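Local coordinates for protein gamma-glutamyl phosphate reductase (Thermotoga maritima, PDB 1O20) that probably catalyses the NADPH-dependent reduction of L-glutamyl phosphate to glutamate semialdehyde, the second step from glutamate towards proline, at residues Phe390-Gly395 with Pro406-Leu412; Leu208-Arg214 with Val229-Thr234. All coordinates share one frame; numbering follows the deposited sequence.

In the fold
Both contacts are largely buried, and they lie side by side in the aldehyde dehydrogenase fold, their centres about 13 Å apart. Contact 2 ties strand 210-213, at one end of a four-stranded parallel sheet, to an extended segment running roughly parallel to it, and its side chains are mostly aliphatic. Contact 1, nearer the centre of the chain, joins two loops that run antiparallel only for a short way and mixes backbone bonds with an aromatic ring, a proline and a carboxylate, part of it reaching more exposed ground at F390 and E411. The two meet where I394 packs on I212 and V407 on L232, so contact 1 lies against the side of contact 2 carrying L210, I212 and L232.

Contact 1: residues Phe390-Gly395 with Pro406-Leu412; sequences FGAEIG and PVGLREL
Two loops of the aldehyde dehydrogenase fold, one leading into strand 396-397 and the other leaving strand 405-406, are laced together by a short antiparallel pairing where I394 and G395 meet V407. The amide of I394 gives a straight bond to V407 O (2.8 Å), and V407 N returns one to G395 O (2.9 Å), so V407 uses both of its backbone groups on the opposite loop.

At the more exposed end the ring of F390 meets two unlike partners, one over a face and one at its edge. P406 CB sits over the face, 4.1 Å from the ring centroid, a CH-pi contact that suits a proline's rigid methylenes. Near the ring plane, E411 OE1 comes to 3.3 Å from F390 CE2, with carboxylate and ring planes 52° apart; the ring's slightly positive rim probably favours this. A bend at chi2 (63°) turns the E411 carboxylate back over its own loop, where OE1 also takes the G408 N-H at 2.9 Å on its anti side. Putting an alanine in place of E411 would probably leave the G408 amide without this acceptor and open a gap beside the F390 ring edge. G408 fits because a beta carbon here would press on F390 CD2 and A392 O.

On the far side of the contact I394 CD1 touches L412 CD1, and L146 of helix 138-149 also packs on I394. E393 OE2 rests by P406 CB while accepting the amide of G385. One water bridges the loops, donating to F390 O and A392 O and accepting from L409 N at 2.9 Å.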
loop_
_atom_site.group_PDB
_atom_site.type_symbol
_atom_site.label_atom_id
_atom_site.label_comp_id
_atom_site.label_asym_id
_atom_site.label_seq_id
_atom_site.Cartn_x
_atom_site.Cartn_y
_atom_site.Cartn_z
ATOM N N PHE A 390 -0.274 -6.923 10.160
ATOM C CA PHE A 390 0.133 -7.731 9.000
ATOM C C PHE A 390 1.648 -7.956 8.941
ATOM O O PHE A 390 2.114 -8.753 8.154
ATOM C CB PHE A 390 -0.217 -7.026 7.690
ATOM C CG PHE A 390 -1.680 -7.017 7.332
ATOM C CD1 PHE A 390 -2.621 -6.394 8.130
ATOM C CD2 PHE A 390 -2.104 -7.551 6.116
ATOM C CE1 PHE A 390 -3.979 -6.358 7.759
ATOM C CE2 PHE A 390 -3.438 -7.510 5.768
ATOM C CZ PHE A 390 -4.368 -6.906 6.615
ATOM N N GLY A 391 2.431 -7.171 9.677
ATOM C CA GLY A 391 3.874 -7.328 9.643
ATOM C C GLY A 391 4.508 -6.521 8.532
ATOM O O GLY A 391 5.378 -5.683 8.763
ATOM N N ALA A 392 4.055 -6.747 7.314
ATOM C CA ALA A 392 4.566 -6.031 6.168
ATOM C C ALA A 392 3.505 -5.984 5.088
ATOM O O ALA A 392 2.706 -6.938 4.955
ATOM C CB ALA A 392 5.736 -6.750 5.665
ATOM N N GLU A 393 3.543 -4.927 4.279
ATOM C CA GLU A 393 2.593 -4.726 3.190
ATOM C C GLU A 393 3.313 -4.258 1.921
ATOM O O GLU A 393 4.427 -3.721 1.972
ATOM C CB GLU A 393 1.581 -3.646 3.563
ATOM C CG GLU A 393 2.213 -2.251 3.606
ATOM C CD GLU A 393 1.239 -1.103 3.688
ATOM O OE1 GLU A 393 1.536 -0.022 3.077
ATOM O OE2 GLU A 393 0.213 -1.253 4.375
ATOM N N ILE A 394 2.630 -4.402 0.801
ATOM C CA ILE A 394 3.045 -3.778 -0.452
ATOM C C ILE A 394 2.453 -2.409 -0.601
ATOM O O ILE A 394 3.094 -1.545 -1.185
ATOM C CB ILE A 394 2.646 -4.590 -1.624
ATOM C CG1 ILE A 394 3.398 -5.929 -1.557
ATOM C CG2 ILE A 394 2.890 -3.751 -2.922
ATOM C CD1 ILE A 394 3.437 -6.681 -2.794
ATOM N N GLY A 395 1.242 -2.212 -0.087
ATOM C CA GLY A 395 0.610 -0.903 -0.056
ATOM C C GLY A 395 -0.856 -1.050 0.299
ATOM O O GLY A 395 -1.291 -2.148 0.605
ATOM N N PRO A 406 -4.379 -2.839 3.553
ATOM C CA PRO A 406 -3.014 -3.339 3.381
ATOM C C PRO A 406 -2.973 -4.699 2.636
ATOM O O PRO A 406 -3.689 -5.641 2.975
ATOM C CB PRO A 406 -2.512 -3.478 4.809
ATOM C CG PRO A 406 -3.400 -2.620 5.644
ATOM C CD PRO A 406 -4.733 -2.607 4.967
ATOM N N VAL A 407 -2.103 -4.761 1.647
ATOM C CA VAL A 407 -1.875 -5.909 0.795
ATOM C C VAL A 407 -0.660 -6.609 1.379
ATOM O O VAL A 407 0.475 -6.151 1.198
ATOM C CB VAL A 407 -1.572 -5.484 -0.621
ATOM C CG1 VAL A 407 -1.329 -6.724 -1.513
ATOM C CG2 VAL A 407 -2.715 -4.646 -1.197
ATOM N N GLY A 408 -0.907 -7.607 2.219
ATOM C CA GLY A 408 0.179 -8.420 2.757
ATOM C C GLY A 408 0.139 -9.847 2.234
ATOM O O GLY A 408 -0.417 -10.118 1.182
ATOM N N LEU A 409 0.699 -10.761 2.989
ATOM C CA LEU A 409 0.936 -12.093 2.471
ATOM C C LEU A 409 -0.370 -12.786 2.047
ATOM O O LEU A 409 -0.441 -13.376 0.957
ATOM C CB LEU A 409 1.612 -12.948 3.522
ATOM C CG LEU A 409 3.061 -12.708 3.831
ATOM C CD1 LEU A 409 3.450 -13.701 4.922
ATOM C CD2 LEU A 409 3.925 -12.888 2.625
ATOM N N ARG A 410 -1.387 -12.737 2.902
ATOM C CA ARG A 410 -2.665 -13.418 2.580
ATOM C C ARG A 410 -3.333 -12.847 1.342
ATOM O O ARG A 410 -4.000 -13.581 0.571
ATOM C CB ARG A 410 -3.658 -13.328 3.745
ATOM C CG ARG A 410 -4.938 -14.178 3.548
ATOM C CD ARG A 410 -5.765 -14.246 4.826
ATOM N NE ARG A 410 -4.992 -14.891 5.887
ATOM C CZ ARG A 410 -5.313 -14.871 7.181
ATOM N NH1 ARG A 410 -6.428 -14.279 7.592
ATOM N NH2 ARG A 410 -4.527 -15.493 8.072
ATOM N N GLU A 411 -3.147 -11.546 1.129
ATOM C CA GLU A 411 -3.793 -10.860 -0.008
ATOM C C GLU A 411 -3.122 -11.240 -1.322
ATOM O O GLU A 411 -3.671 -11.007 -2.390
ATOM C CB GLU A 411 -3.783 -9.334 0.211
ATOM C CG GLU A 411 -4.671 -8.848 1.362
ATOM C CD GLU A 411 -4.262 -9.363 2.737
ATOM O OE1 GLU A 411 -3.042 -9.350 3.039
ATOM O OE2 GLU A 411 -5.154 -9.795 3.519
ATOM N N LEU A 412 -1.933 -11.849 -1.245
ATOM C CA LEU A 412 -1.221 -12.337 -2.421
ATOM C C LEU A 412 -1.515 -13.852 -2.643
ATOM O O LEU A 412 -0.689 -14.585 -3.220
ATOM C CB LEU A 412 0.288 -12.119 -2.245
ATOM C CG LEU A 412 0.720 -10.649 -2.123
ATOM C CD1 LEU A 412 2.237 -10.509 -2.063
ATOM C CD2 LEU A 412 0.121 -9.793 -3.240
HETATM O O HOH W 1 1.736 -9.764 5.490
#

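Contact 2: residues Leu208-Arg214 with Val229-Thr234; sequences LSLVIPR and VPVLET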
loop_
_atom_site.group_PDB
_atom_site.type_symbol
_atom_site.label_atom_id
_atom_site.label_comp_id
_atom_site.label_asym_id
_atom_site.label_seq_id
_atom_site.Cartn_x
_atom_site.Cartn_y
_atom_site.Cartn_z
ATOM N N LEU A 208 1.574 -13.250 -16.240
ATOM C CA LEU A 208 1.376 -12.587 -14.972
ATOM C C LEU A 208 -0.045 -12.763 -14.459
ATOM O O LEU A 208 -0.985 -12.656 -15.216
ATOM C CB LEU A 208 1.677 -11.096 -15.130
ATOM C CG LEU A 208 3.084 -10.763 -15.679
ATOM C CD1 LEU A 208 3.256 -9.232 -15.792
ATOM C CD2 LEU A 208 4.124 -11.355 -14.752
ATOM N N SER A 209 -0.183 -13.042 -13.167
ATOM C CA SER A 209 -1.481 -13.176 -12.542
ATOM C C SER A 209 -1.971 -11.877 -11.895
ATOM O O SER A 209 -3.141 -11.766 -11.531
ATOM C CB SER A 209 -1.416 -14.301 -11.491
ATOM O OG SER A 209 -1.248 -15.570 -12.161
ATOM N N LEU A 210 -1.059 -10.925 -11.694
ATOM C CA LEU A 210 -1.346 -9.717 -10.948
ATOM C C LEU A 210 -0.292 -8.682 -11.281
ATOM O O LEU A 210 0.866 -9.019 -11.414
ATOM C CB LEU A 210 -1.261 -9.980 -9.447
ATOM C CG LEU A 210 -1.440 -8.809 -8.486
ATOM C CD1 LEU A 210 -2.808 -8.190 -8.701
ATOM C CD2 LEU A 210 -1.326 -9.268 -7.055
ATOM N N VAL A 211 -0.691 -7.434 -11.414
ATOM C CA VAL A 211 0.267 -6.328 -11.399
ATOM C C VAL A 211 -0.114 -5.330 -10.327
ATOM O O VAL A 211 -1.312 -5.140 -10.019
ATOM C CB VAL A 211 0.448 -5.599 -12.754
ATOM C CG1 VAL A 211 0.982 -6.517 -13.801
ATOM C CG2 VAL A 211 -0.847 -4.989 -13.238
ATOM N N ILE A 212 0.919 -4.741 -9.728
ATOM C CA ILE A 212 0.781 -3.773 -8.669
ATOM C C ILE A 212 1.702 -2.609 -8.971
ATOM O O ILE A 212 2.907 -2.702 -8.788
ATOM C CB ILE A 212 1.150 -4.335 -7.293
ATOM C CG1 ILE A 212 0.384 -5.650 -6.991
ATOM C CG2 ILE A 212 0.862 -3.292 -6.260
ATOM C CD1 ILE A 212 0.834 -6.335 -5.692
ATOM N N PRO A 213 1.129 -1.513 -9.438
ATOM C CA PRO A 213 1.888 -0.273 -9.626
ATOM C C PRO A 213 2.131 0.444 -8.311
ATOM O O PRO A 213 1.245 0.456 -7.488
ATOM C CB PRO A 213 0.974 0.568 -10.522
ATOM C CG PRO A 213 -0.402 0.070 -10.282
ATOM C CD PRO A 213 -0.276 -1.378 -9.851
ATOM N N ARG A 214 3.316 0.996 -8.122
ATOM C CA ARG A 214 3.644 1.776 -6.929
ATOM C C ARG A 214 4.342 3.052 -7.395
ATOM O O ARG A 214 4.948 3.051 -8.430
ATOM C CB ARG A 214 4.565 0.967 -6.018
ATOM C CG ARG A 214 3.857 -0.257 -5.326
ATOM C CD ARG A 214 2.715 0.159 -4.399
ATOM N NE ARG A 214 3.226 0.776 -3.175
ATOM C CZ ARG A 214 2.520 1.577 -2.355
ATOM N NH1 ARG A 214 1.246 1.887 -2.608
ATOM N NH2 ARG A 214 3.100 2.083 -1.263
ATOM N N VAL A 229 -4.203 -7.642 -17.205
ATOM C CA VAL A 229 -3.847 -8.480 -16.067
ATOM C C VAL A 229 -4.541 -7.862 -14.863
ATOM O O VAL A 229 -4.584 -6.645 -14.778
ATOM C CB VAL A 229 -2.312 -8.482 -15.852
ATOM C CG1 VAL A 229 -1.928 -9.190 -14.566
ATOM C CG2 VAL A 229 -1.601 -9.126 -17.059
ATOM N N PRO A 230 -5.081 -8.660 -13.944
ATOM C CA PRO A 230 -5.673 -8.106 -12.710
ATOM C C PRO A 230 -4.735 -7.107 -11.975
ATOM O O PRO A 230 -3.506 -7.334 -11.925
ATOM C CB PRO A 230 -5.915 -9.345 -11.852
ATOM C CG PRO A 230 -6.078 -10.516 -12.853
ATOM C CD PRO A 230 -5.245 -10.121 -14.039
ATOM N N VAL A 231 -5.301 -6.048 -11.418
ATOM C CA VAL A 231 -4.535 -5.020 -10.756
ATOM C C VAL A 231 -4.989 -4.877 -9.337
ATOM O O VAL A 231 -6.187 -4.999 -9.083
ATOM C CB VAL A 231 -4.714 -3.652 -11.444
ATOM C CG1 VAL A 231 -3.904 -2.558 -10.746
ATOM C CG2 VAL A 231 -4.290 -3.756 -12.849
ATOM N N LEU A 232 -4.045 -4.627 -8.420
ATOM C CA LEU A 232 -4.375 -4.063 -7.106
ATOM C C LEU A 232 -3.937 -2.607 -7.117
ATOM O O LEU A 232 -2.751 -2.297 -7.194
ATOM C CB LEU A 232 -3.711 -4.827 -5.949
ATOM C CG LEU A 232 -4.356 -6.158 -5.599
ATOM C CD1 LEU A 232 -3.508 -6.860 -4.564
ATOM C CD2 LEU A 232 -5.771 -5.947 -5.089
ATOM N N GLU A 233 -4.926 -1.730 -7.085
ATOM C CA GLU A 233 -4.749 -0.286 -7.129
ATOM C C GLU A 233 -4.620 0.335 -5.719
ATOM O O GLU A 233 -5.597 0.361 -4.926
ATOM C CB GLU A 233 -5.957 0.311 -7.843
ATOM C CG GLU A 233 -5.940 1.814 -7.962
ATOM C CD GLU A 233 -7.016 2.317 -8.904
ATOM O OE1 GLU A 233 -8.048 1.618 -9.123
ATOM O OE2 GLU A 233 -6.811 3.411 -9.458
ATOM N N THR A 234 -3.427 0.852 -5.417
ATOM C CA THR A 234 -3.202 1.587 -4.180
ATOM C C THR A 234 -3.504 3.041 -4.421
ATOM O O THR A 234 -2.615 3.806 -4.846
ATOM C CB THR A 234 -1.736 1.414 -3.698
ATOM O OG1 THR A 234 -0.817 1.961 -4.670
ATOM C CG2 THR A 234 -1.385 -0.084 -3.579
HETATM O O HOH W 2 -1.448 0.033 -7.210
#
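V211 and V231 form the single parallel bridge that joins strand 210-213 to the segment 229-234. With helix 217-226 between them, the pieces follow the course of a beta-alpha-beta crossover, in what is probably the dinucleotide-binding domain of this aldehyde dehydrogenase relative.

Both backbone bonds are made by V211 and straddle V231: V211 N-H goes to P230 O (2.9 Å), and V211 O receives L232 N (3.2 Å). CA-H...O contacts from L210 to P230 O and from V231 to V211 O fill in beside them. Strand 129-132 bonds to L210 and I212 through G130, while Q399 takes up V231 O and E233 N.

The apolar contacts fall into two groups. Branched valines suit the extended chain: V211 CG1 meets V229 CG1, and V211 CG2, set between backbone N and carbonyl carbon, reaches V231 CG2 at 3.7 Å, with V223 of helix 217-226 also packing on V211. L210 instead meets L232, its CD1 4.0 Å from L232 CG.

Among the polar groups, T234 OG1 lies at the edge of the R214 guanidinium, 2.9 Å from NH1. A water donates to P213 O and L232 O and accepts from T234 N.

The direct pairing stops at L232, where the next bond in this pattern would need an N-H from P213, which a proline lacks; its CD stands 3.7 Å from L232 O. The water satisfies that carbonyl instead, consistent with a proline ending the direct pairing while the two segments stay bridged by the water.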